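Local atomic coordinates of uncharacterized protein (PDB entry 2B4W), a protein that is of unknown function but belongs to the beta-fructosidase clan, whose members are typically five-bladed beta-propellers, several of them glycosidases. Residues L145-R150 against V162-I167; Y85-N90 against I135-L140; P251-K256 against S281-S286. All blocks are in the same frame, centred on the assembly; numbering follows the deposited sequence.

Interaction 1 of 3, residues L145-R150 against V162-I167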
loop_
_atom_site.group_PDB
_atom_site.type_symbol
_atom_site.label_atom_id
_atom_site.label_comp_id
_atom_site.label_asym_id
_atom_site.label_seq_id
_atom_site.Cartn_x
_atom_site.Cartn_y
_atom_site.Cartn_z
ATOM N N LEU A 145 -10.208 12.198 -9.833
ATOM C CA LEU A 145 -9.858 11.103 -8.947
ATOM C C LEU A 145 -9.793 9.761 -9.653
ATOM O O LEU A 145 -10.784 9.239 -10.155
ATOM C CB LEU A 145 -10.869 11.056 -7.796
ATOM C CG LEU A 145 -10.563 10.094 -6.650
ATOM C CD1 LEU A 145 -9.575 10.682 -5.659
ATOM C CD2 LEU A 145 -11.848 9.705 -5.930
ATOM N N GLY A 146 -8.591 9.174 -9.704
ATOM C CA GLY A 146 -8.485 7.803 -10.156
ATOM C C GLY A 146 -8.812 6.844 -9.027
ATOM O O GLY A 146 -8.347 7.006 -7.889
ATOM N N VAL A 147 -9.632 5.834 -9.322
ATOM C CA VAL A 147 -9.956 4.860 -8.283
ATOM C C VAL A 147 -9.730 3.434 -8.782
ATOM O O VAL A 147 -10.177 3.023 -9.852
ATOM C CB VAL A 147 -11.397 5.000 -7.753
ATOM C CG1 VAL A 147 -11.567 4.142 -6.498
ATOM C CG2 VAL A 147 -11.761 6.451 -7.455
ATOM N N PHE A 148 -9.019 2.681 -7.947
ATOM C CA PHE A 148 -8.796 1.266 -8.180
ATOM C C PHE A 148 -9.621 0.397 -7.226
ATOM O O PHE A 148 -9.595 0.588 -6.009
ATOM C CB PHE A 148 -7.337 0.878 -7.968
ATOM C CG PHE A 148 -6.349 1.545 -8.912
ATOM C CD1 PHE A 148 -5.769 2.772 -8.623
ATOM C CD2 PHE A 148 -6.014 0.890 -10.079
ATOM C CE1 PHE A 148 -4.861 3.364 -9.487
ATOM C CE2 PHE A 148 -5.109 1.477 -10.943
ATOM C CZ PHE A 148 -4.521 2.693 -10.639
ATOM N N SER A 149 -10.332 -0.562 -7.791
ATOM C CA SER A 149 -11.116 -1.526 -7.034
ATOM C C SER A 149 -10.433 -2.878 -7.005
ATOM O O SER A 149 -9.416 -3.038 -7.678
ATOM C CB SER A 149 -12.489 -1.690 -7.708
ATOM O OG SER A 149 -12.280 -2.244 -9.010
ATOM N N ARG A 150 -10.959 -3.830 -6.247
ATOM C CA ARG A 150 -10.356 -5.152 -6.166
ATOM C C ARG A 150 -11.387 -6.215 -5.803
ATOM O O ARG A 150 -11.354 -6.783 -4.707
ATOM C CB ARG A 150 -9.207 -5.190 -5.148
ATOM C CG ARG A 150 -8.031 -6.052 -5.565
ATOM C CD ARG A 150 -8.383 -7.538 -5.615
ATOM N NE ARG A 150 -8.745 -7.964 -4.271
ATOM C CZ ARG A 150 -8.061 -8.683 -3.405
ATOM N NH1 ARG A 150 -6.853 -9.157 -3.681
ATOM N NH2 ARG A 150 -8.599 -8.945 -2.213
ATOM N N VAL A 162 -11.644 3.072 -12.288
ATOM C CA VAL A 162 -12.555 4.077 -12.813
ATOM C C VAL A 162 -12.151 5.486 -12.407
ATOM O O VAL A 162 -11.706 5.816 -11.301
ATOM C CB VAL A 162 -14.002 3.805 -12.347
ATOM C CG1 VAL A 162 -14.141 4.122 -10.869
ATOM C CG2 VAL A 162 -14.972 4.607 -13.205
ATOM N N ILE A 163 -12.303 6.398 -13.367
ATOM C CA ILE A 163 -12.006 7.787 -13.054
ATOM C C ILE A 163 -13.237 8.507 -12.526
ATOM O O ILE A 163 -14.236 8.534 -13.253
ATOM C CB ILE A 163 -11.521 8.550 -14.299
ATOM C CG1 ILE A 163 -10.231 8.002 -14.907
ATOM C CG2 ILE A 163 -11.414 10.034 -13.980
ATOM C CD1 ILE A 163 -9.888 8.531 -16.280
ATOM N N LEU A 164 -13.196 9.093 -11.338
ATOM C CA LEU A 164 -14.362 9.851 -10.866
ATOM C C LEU A 164 -14.083 11.352 -10.859
ATOM O O LEU A 164 -12.919 11.739 -10.957
ATOM C CB LEU A 164 -14.767 9.405 -9.472
ATOM C CG LEU A 164 -15.092 7.964 -9.162
ATOM C CD1 LEU A 164 -15.351 7.808 -7.661
ATOM C CD2 LEU A 164 -16.296 7.472 -9.938
ATOM N N ASN A 165 -15.124 12.189 -10.746
ATOM C CA ASN A 165 -14.940 13.627 -10.729
ATOM C C ASN A 165 -14.250 14.122 -9.462
ATOM O O ASN A 165 -13.534 15.132 -9.522
ATOM C CB ASN A 165 -16.260 14.416 -10.866
ATOM C CG ASN A 165 -16.890 14.201 -12.229
ATOM O OD1 ASN A 165 -16.232 14.360 -13.260
ATOM N ND2 ASN A 165 -18.156 13.819 -12.234
ATOM N N SER A 166 -14.484 13.451 -8.349
ATOM C CA SER A 166 -13.958 13.897 -7.071
ATOM C C SER A 166 -14.262 12.914 -5.956
ATOM O O SER A 166 -15.019 11.972 -6.151
ATOM C CB SER A 166 -14.572 15.227 -6.629
ATOM O OG SER A 166 -15.940 15.013 -6.333
ATOM N N ILE A 167 -13.654 13.232 -4.806
ATOM C CA ILE A 167 -13.747 12.335 -3.661
ATOM C C ILE A 167 -15.172 12.212 -3.131
ATOM O O ILE A 167 -15.532 11.209 -2.519
ATOM C CB ILE A 167 -12.828 12.787 -2.507
ATOM C CG1 ILE A 167 -12.368 11.649 -1.610
ATOM C CG2 ILE A 167 -13.532 13.880 -1.712
ATOM C CD1 ILE A 167 -11.650 10.488 -2.246
#
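Leu-145 and Val-147 meet Val-162, Leu-164 and Ile-167 on one side of a beta hairpin, the second and third strands of a four-stranded antiparallel sheet that is probably one blade of a beta-propeller. Leu-145 holds CG anti to its backbone N (chi1 -172°), and both its methyls reach CD1 of Ile-167: CD2 at 3.8 Å, CD1 slightly farther off. Ile-167 comes from the chain beyond the strand end, and the two side chains cross obliquely. Val-147 and Leu-164 form a diagonal pair, CG2 of the valine lying 3.8 Å from CD1 of the leucine. Straight across the strands the fit is looser, with Val-147 CB 4.2 Å from Val-162 CG1. Val-137 of the first strand touches Leu-145 and Val-147 on this same face. Gly-146 and Ile-163 form a non-hydrogen-bonded pair; Ile-163 and Phe-148 point to the other face, Phe-148 packing on Val-192 and Ala-195 of strand 188-198. The two hydrogen-bonded pairs, Leu-145 with Leu-164 and Val-147 with Val-162, each make two backbone bonds. The carbonyl O of Leu-145 accepts Leu-164 N at 2.7 Å and also takes a CA-H contact from Ile-163, CA to O 3.5 Å.

Interaction 2 of 3, residues Y85-N90 against I135-L140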
loop_
_atom_site.group_PDB
_atom_site.type_symbol
_atom_site.label_atom_id
_atom_site.label_comp_id
_atom_site.label_asym_id
_atom_site.label_seq_id
_atom_site.Cartn_x
_atom_site.Cartn_y
_atom_site.Cartn_z
ATOM N N TYR A 85 -3.727 2.670 4.701
ATOM C CA TYR A 85 -3.275 3.200 3.419
ATOM C C TYR A 85 -3.673 4.666 3.258
ATOM O O TYR A 85 -4.701 5.113 3.753
ATOM C CB TYR A 85 -3.777 2.437 2.206
ATOM C CG TYR A 85 -5.252 2.258 2.008
ATOM C CD1 TYR A 85 -5.884 1.209 2.679
ATOM C CD2 TYR A 85 -6.015 3.082 1.190
ATOM C CE1 TYR A 85 -7.245 1.010 2.519
ATOM C CE2 TYR A 85 -7.374 2.880 1.037
ATOM C CZ TYR A 85 -7.980 1.837 1.707
ATOM O OH TYR A 85 -9.328 1.588 1.593
ATOM N N ILE A 86 -2.817 5.401 2.543
ATOM C CA ILE A 86 -3.018 6.841 2.472
ATOM C C ILE A 86 -2.872 7.355 1.041
ATOM O O ILE A 86 -2.290 6.733 0.164
ATOM C CB ILE A 86 -2.035 7.665 3.333
ATOM C CG1 ILE A 86 -0.557 7.379 3.019
ATOM C CG2 ILE A 86 -2.305 7.533 4.817
ATOM C CD1 ILE A 86 0.376 8.334 3.756
ATOM N N ALA A 87 -3.433 8.550 0.877
ATOM C CA ALA A 87 -3.305 9.297 -0.366
ATOM C C ALA A 87 -3.479 10.774 -0.050
ATOM O O ALA A 87 -4.067 11.106 0.977
ATOM C CB ALA A 87 -4.273 8.830 -1.424
ATOM N N LYS A 88 -2.931 11.612 -0.928
ATOM C CA LYS A 88 -3.159 13.051 -0.854
ATOM C C LYS A 88 -4.041 13.479 -2.023
ATOM O O LYS A 88 -3.715 13.281 -3.187
ATOM C CB LYS A 88 -1.853 13.830 -0.828
ATOM C CG LYS A 88 -1.912 15.335 -0.713
ATOM C CD LYS A 88 -0.522 15.970 -0.920
ATOM C CE LYS A 88 -0.375 16.471 -2.337
ATOM N NZ LYS A 88 1.017 16.925 -2.661
ATOM N N ILE A 89 -5.186 14.060 -1.656
ATOM C CA ILE A 89 -6.072 14.653 -2.664
ATOM C C ILE A 89 -6.422 16.060 -2.193
ATOM O O ILE A 89 -6.843 16.290 -1.057
ATOM C CB ILE A 89 -7.278 13.768 -2.969
ATOM C CG1 ILE A 89 -6.874 12.353 -3.417
ATOM C CG2 ILE A 89 -8.184 14.360 -4.038
ATOM C CD1 ILE A 89 -6.662 11.392 -2.276
ATOM N N ASN A 90 -6.179 17.014 -3.080
ATOM C CA ASN A 90 -6.319 18.440 -2.777
ATOM C C ASN A 90 -5.796 18.860 -1.415
ATOM O O ASN A 90 -6.482 19.423 -0.550
ATOM C CB ASN A 90 -7.793 18.867 -2.893
ATOM C CG ASN A 90 -8.251 18.739 -4.333
ATOM O OD1 ASN A 90 -7.493 19.093 -5.230
ATOM N ND2 ASN A 90 -9.458 18.231 -4.532
ATOM N N ILE A 135 -8.950 -1.369 -2.159
ATOM C CA ILE A 135 -9.411 -0.195 -2.882
ATOM C C ILE A 135 -8.496 1.004 -2.593
ATOM O O ILE A 135 -8.220 1.260 -1.414
ATOM C CB ILE A 135 -10.852 0.224 -2.523
ATOM C CG1 ILE A 135 -11.901 -0.875 -2.702
ATOM C CG2 ILE A 135 -11.218 1.498 -3.310
ATOM C CD1 ILE A 135 -13.027 -0.927 -1.686
ATOM N N ARG A 136 -8.045 1.673 -3.648
ATOM C CA ARG A 136 -7.063 2.741 -3.621
ATOM C C ARG A 136 -7.400 3.894 -4.559
ATOM O O ARG A 136 -8.043 3.768 -5.599
ATOM C CB ARG A 136 -5.662 2.273 -4.040
ATOM C CG ARG A 136 -5.002 1.228 -3.176
ATOM C CD ARG A 136 -5.051 1.626 -1.712
ATOM N NE ARG A 136 -4.397 0.677 -0.817
ATOM C CZ ARG A 136 -4.980 -0.283 -0.117
ATOM N NH1 ARG A 136 -6.288 -0.512 -0.150
ATOM N NH2 ARG A 136 -4.251 -1.066 0.660
ATOM N N VAL A 137 -6.904 5.077 -4.160
ATOM C CA VAL A 137 -7.160 6.256 -4.979
ATOM C C VAL A 137 -5.903 7.094 -5.141
ATOM O O VAL A 137 -4.951 6.896 -4.391
ATOM C CB VAL A 137 -8.228 7.174 -4.353
ATOM C CG1 VAL A 137 -9.490 6.386 -4.028
ATOM C CG2 VAL A 137 -7.720 7.860 -3.080
ATOM N N LEU A 138 -6.023 8.014 -6.082
ATOM C CA LEU A 138 -5.111 9.116 -6.275
ATOM C C LEU A 138 -5.761 10.252 -7.077
ATOM O O LEU A 138 -6.754 10.114 -7.765
ATOM C CB LEU A 138 -3.817 8.732 -6.973
ATOM C CG LEU A 138 -3.618 8.339 -8.420
ATOM C CD1 LEU A 138 -3.773 9.353 -9.521
ATOM C CD2 LEU A 138 -2.129 7.919 -8.548
ATOM N N GLN A 139 -5.068 11.386 -6.996
ATOM C CA GLN A 139 -5.398 12.545 -7.817
ATOM C C GLN A 139 -4.653 12.503 -9.148
ATOM O O GLN A 139 -3.418 12.365 -9.119
ATOM C CB GLN A 139 -5.012 13.815 -7.051
ATOM C CG GLN A 139 -5.423 15.082 -7.825
ATOM C CD GLN A 139 -5.979 16.063 -6.803
ATOM O OE1 GLN A 139 -5.384 16.150 -5.733
ATOM N NE2 GLN A 139 -7.068 16.735 -7.139
ATOM N N LEU A 140 -5.369 12.587 -10.256
ATOM C CA LEU A 140 -4.850 12.487 -11.611
ATOM C C LEU A 140 -4.292 13.817 -12.106
ATOM O O LEU A 140 -4.447 14.845 -11.453
ATOM C CB LEU A 140 -5.929 12.008 -12.605
ATOM C CG LEU A 140 -6.462 10.593 -12.350
ATOM C CD1 LEU A 140 -7.752 10.313 -13.115
ATOM C CD2 LEU A 140 -5.411 9.554 -12.716
HETATM O O HOH W 1 -2.655 15.492 -4.521
HETATM O O HOH W 2 -2.812 11.350 -4.978
#
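Tyr-85 and Arg-136 stack where the first strands of two four-stranded sheets, 84-89 and 136-139, come side by side. The guanidinium lies flat on the ring, CZ 3.5 Å from the ring centroid and the planes 3° apart, a cation-pi contact with NH1 over the ring centre. Two bonds help fix the guanidinium: NH1 gives one, 2.9 Å long, to Ile-135 O from above that carbonyl's plane, and NE gives another to Asn-193 O. The strands, at 26°, are consistent with inner strands of neighbouring propeller blades and diverge: CA atoms are 5.6 Å apart at Ile-89 and Gln-139 but 8.0 Å at Tyr-85 and Arg-136. Apolar side chains fill the middle: Val-137 CG2 touches Ala-87 CB at 3.9 Å and Ile-89 CD1 at nearly the same distance. At the far end the amide of Gln-139 reaches Asn-90. Its OE1 accepts the almost straight bond from Asn-90 N at 2.9 Å, and its NE2 donates to Asn-90 OD1 at 3.1 Å, from above the asparagine carbonyl plane, as well as to Gly-143 O. Two waters donate to Lys-88 O; one also donates to Gln-139 OE1, and the other, accepting from Gln-139 N, bridges the backbones.

Interaction 3 of 3, residues P251-K256 against S281-S286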
loop_
_atom_site.group_PDB
_atom_site.type_symbol
_atom_site.label_atom_id
_atom_site.label_comp_id
_atom_site.label_asym_id
_atom_site.label_seq_id
_atom_site.Cartn_x
_atom_site.Cartn_y
_atom_site.Cartn_z
ATOM N N PRO A 251 15.488 -8.792 5.282
ATOM C CA PRO A 251 16.131 -9.702 6.230
ATOM C C PRO A 251 15.197 -10.836 6.655
ATOM O O PRO A 251 13.968 -10.798 6.597
ATOM C CB PRO A 251 16.460 -8.810 7.425
ATOM C CG PRO A 251 16.531 -7.427 6.860
ATOM C CD PRO A 251 15.527 -7.405 5.743
ATOM N N PRO A 252 15.837 -11.923 7.064
ATOM C CA PRO A 252 15.105 -13.081 7.573
ATOM C C PRO A 252 14.274 -12.733 8.801
ATOM O O PRO A 252 14.677 -11.988 9.694
ATOM C CB PRO A 252 16.221 -14.052 7.968
ATOM C CG PRO A 252 17.442 -13.205 8.112
ATOM C CD PRO A 252 17.292 -12.136 7.060
ATOM N N CYS A 253 13.063 -13.291 8.825
ATOM C CA CYS A 253 12.138 -13.142 9.932
ATOM C C CYS A 253 11.040 -14.201 9.804
ATOM O O CYS A 253 10.728 -14.651 8.704
ATOM C CB CYS A 253 11.533 -11.741 9.985
ATOM S SG CYS A 253 10.850 -11.147 8.419
ATOM N N GLU A 254 10.462 -14.586 10.939
ATOM C CA GLU A 254 9.373 -15.564 10.943
ATOM C C GLU A 254 8.039 -15.021 10.471
ATOM O O GLU A 254 7.498 -14.018 10.961
ATOM C CB GLU A 254 9.217 -16.121 12.370
ATOM C CG GLU A 254 10.544 -16.628 12.920
ATOM C CD GLU A 254 11.066 -17.810 12.119
ATOM O OE1 GLU A 254 10.304 -18.794 12.020
ATOM O OE2 GLU A 254 12.204 -17.751 11.605
ATOM N N PRO A 255 7.410 -15.673 9.499
ATOM C CA PRO A 255 6.089 -15.163 9.099
ATOM C C PRO A 255 5.072 -15.390 10.219
ATOM O O PRO A 255 5.371 -15.966 11.267
ATOM C CB PRO A 255 5.741 -15.983 7.861
ATOM C CG PRO A 255 6.575 -17.217 7.965
ATOM C CD PRO A 255 7.807 -16.851 8.731
ATOM N N LYS A 256 3.860 -14.909 9.968
ATOM C CA LYS A 256 2.781 -15.115 10.924
ATOM C C LYS A 256 2.578 -16.632 11.047
ATOM O O LYS A 256 2.488 -17.193 12.130
ATOM C CB LYS A 256 1.477 -14.448 10.500
ATOM C CG LYS A 256 0.463 -14.303 11.627
ATOM C CD LYS A 256 -0.712 -13.446 11.205
ATOM C CE LYS A 256 -1.658 -13.156 12.360
ATOM N NZ LYS A 256 -1.121 -12.219 13.362
ATOM N N SER A 281 7.357 -2.467 2.813
ATOM C CA SER A 281 6.476 -3.598 2.616
ATOM C C SER A 281 6.173 -4.326 3.919
ATOM O O SER A 281 7.031 -4.371 4.796
ATOM C CB SER A 281 7.120 -4.620 1.677
ATOM O OG SER A 281 6.171 -5.557 1.182
ATOM N N GLY A 282 4.957 -4.876 3.967
ATOM C CA GLY A 282 4.677 -5.866 5.005
ATOM C C GLY A 282 5.470 -7.118 4.623
ATOM O O GLY A 282 5.596 -7.414 3.437
ATOM N N VAL A 283 5.988 -7.805 5.624
ATOM C CA VAL A 283 6.815 -8.989 5.460
ATOM C C VAL A 283 6.246 -10.171 6.247
ATOM O O VAL A 283 6.115 -10.078 7.470
ATOM C CB VAL A 283 8.248 -8.662 5.919
ATOM C CG1 VAL A 283 9.102 -9.916 5.876
ATOM C CG2 VAL A 283 8.852 -7.548 5.067
ATOM N N GLY A 284 5.895 -11.272 5.590
ATOM C CA GLY A 284 5.395 -12.460 6.282
ATOM C C GLY A 284 4.179 -12.270 7.150
ATOM O O GLY A 284 3.898 -13.135 7.995
ATOM N N ASP A 285 3.434 -11.183 6.993
ATOM C CA ASP A 285 2.309 -10.776 7.814
ATOM C C ASP A 285 2.726 -10.646 9.278
ATOM O O ASP A 285 1.905 -10.787 10.188
ATOM C CB ASP A 285 1.092 -11.700 7.713
ATOM C CG ASP A 285 0.148 -11.301 6.594
ATOM O OD1 ASP A 285 0.541 -10.548 5.673
ATOM O OD2 ASP A 285 -1.020 -11.736 6.597
ATOM N N SER A 286 4.005 -10.362 9.499
ATOM C CA SER A 286 4.513 -10.163 10.854
ATOM C C SER A 286 5.449 -8.990 11.081
ATOM O O SER A 286 5.584 -8.525 12.232
ATOM C CB SER A 286 5.285 -11.443 11.246
ATOM O OG SER A 286 6.440 -11.629 10.448
HETATM O O HOH W 3 1.064 -11.047 13.012
#
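Ser-286 and Gly-284 hold the loop 251-256 by two direct hydrogen bonds, both to or from its backbone. Ser-286 points its OG, placed between the backbone N and carbonyl carbon (chi1 65°), at the carbonyl O of Glu-254, and donates over 2.7 Å. Two residues further on, Lys-256 N donates to Gly-284 O, also at 2.7 Å, approaching nearly along the C=O axis.

Close backbone packing accompanies them. Pro-255 and Gly-284 bring their CA atoms within 4.0 Å, an approach that the absence of a side chain on Gly-284 allows, and CB of Pro-255 also leans on Gly-284 O. Gly-284 and Asp-285 both have positive phi, which bends the chain after strand 277-283 and lets Ser-286 N bond back to Val-283 O.

Apolar contact is small: Cys-253 SG lies 3.3 Å from Val-283 CG1, unusually short, and the exact value is doubtful. Lys-256 CB also packs 3.9 Å from Asp-285 CB.

Charge is handled mostly outside the pair. Lys-256 is extended through CE, chi1 to chi3 all near anti, and bends at the last bond, which places NZ. NZ forms a salt bridge with Glu-50 and a hydrogen bond with Lys-51 O, while the side chain makes a cation-pi contact with Trp-55. The carboxylate of Asp-285 is no direct partner, OD2 being 6.8 Å from Lys-256 NZ. A water donating to Asp-285 O at 3.0 Å may link that NZ to the main chain, though it lies suspiciously close to NZ.

The loop follows the edge strand 238-245 of one sheet and leads to strand 264-271 of another. It rests on the turn between strands 277-283 and 287-293, consistent with a connection between neighbouring blades of a beta-propeller.

How the interactions relate
Interactions 1 and 2 adjoin, their centres about 9 Å apart, and share one sheet: strands 136-139 and 145-149 are neighbours in it, joined by backbone bonds such as Gly-146 N to Leu-138 O. Interaction 1 knits that sheet internally with regular strand pairing and aliphatic side chains. Interaction 2, the most buried of the three, joins two different sheets and relies instead on a stacked guanidinium, side-chain amides and waters. Interaction 3 lies on the opposite side of the chain's centre, about 26 Å from interaction 2 between centres. Partly buried like interaction 1, it seats a loop on a hairpin turn through isolated bonds to main-chain oxygens.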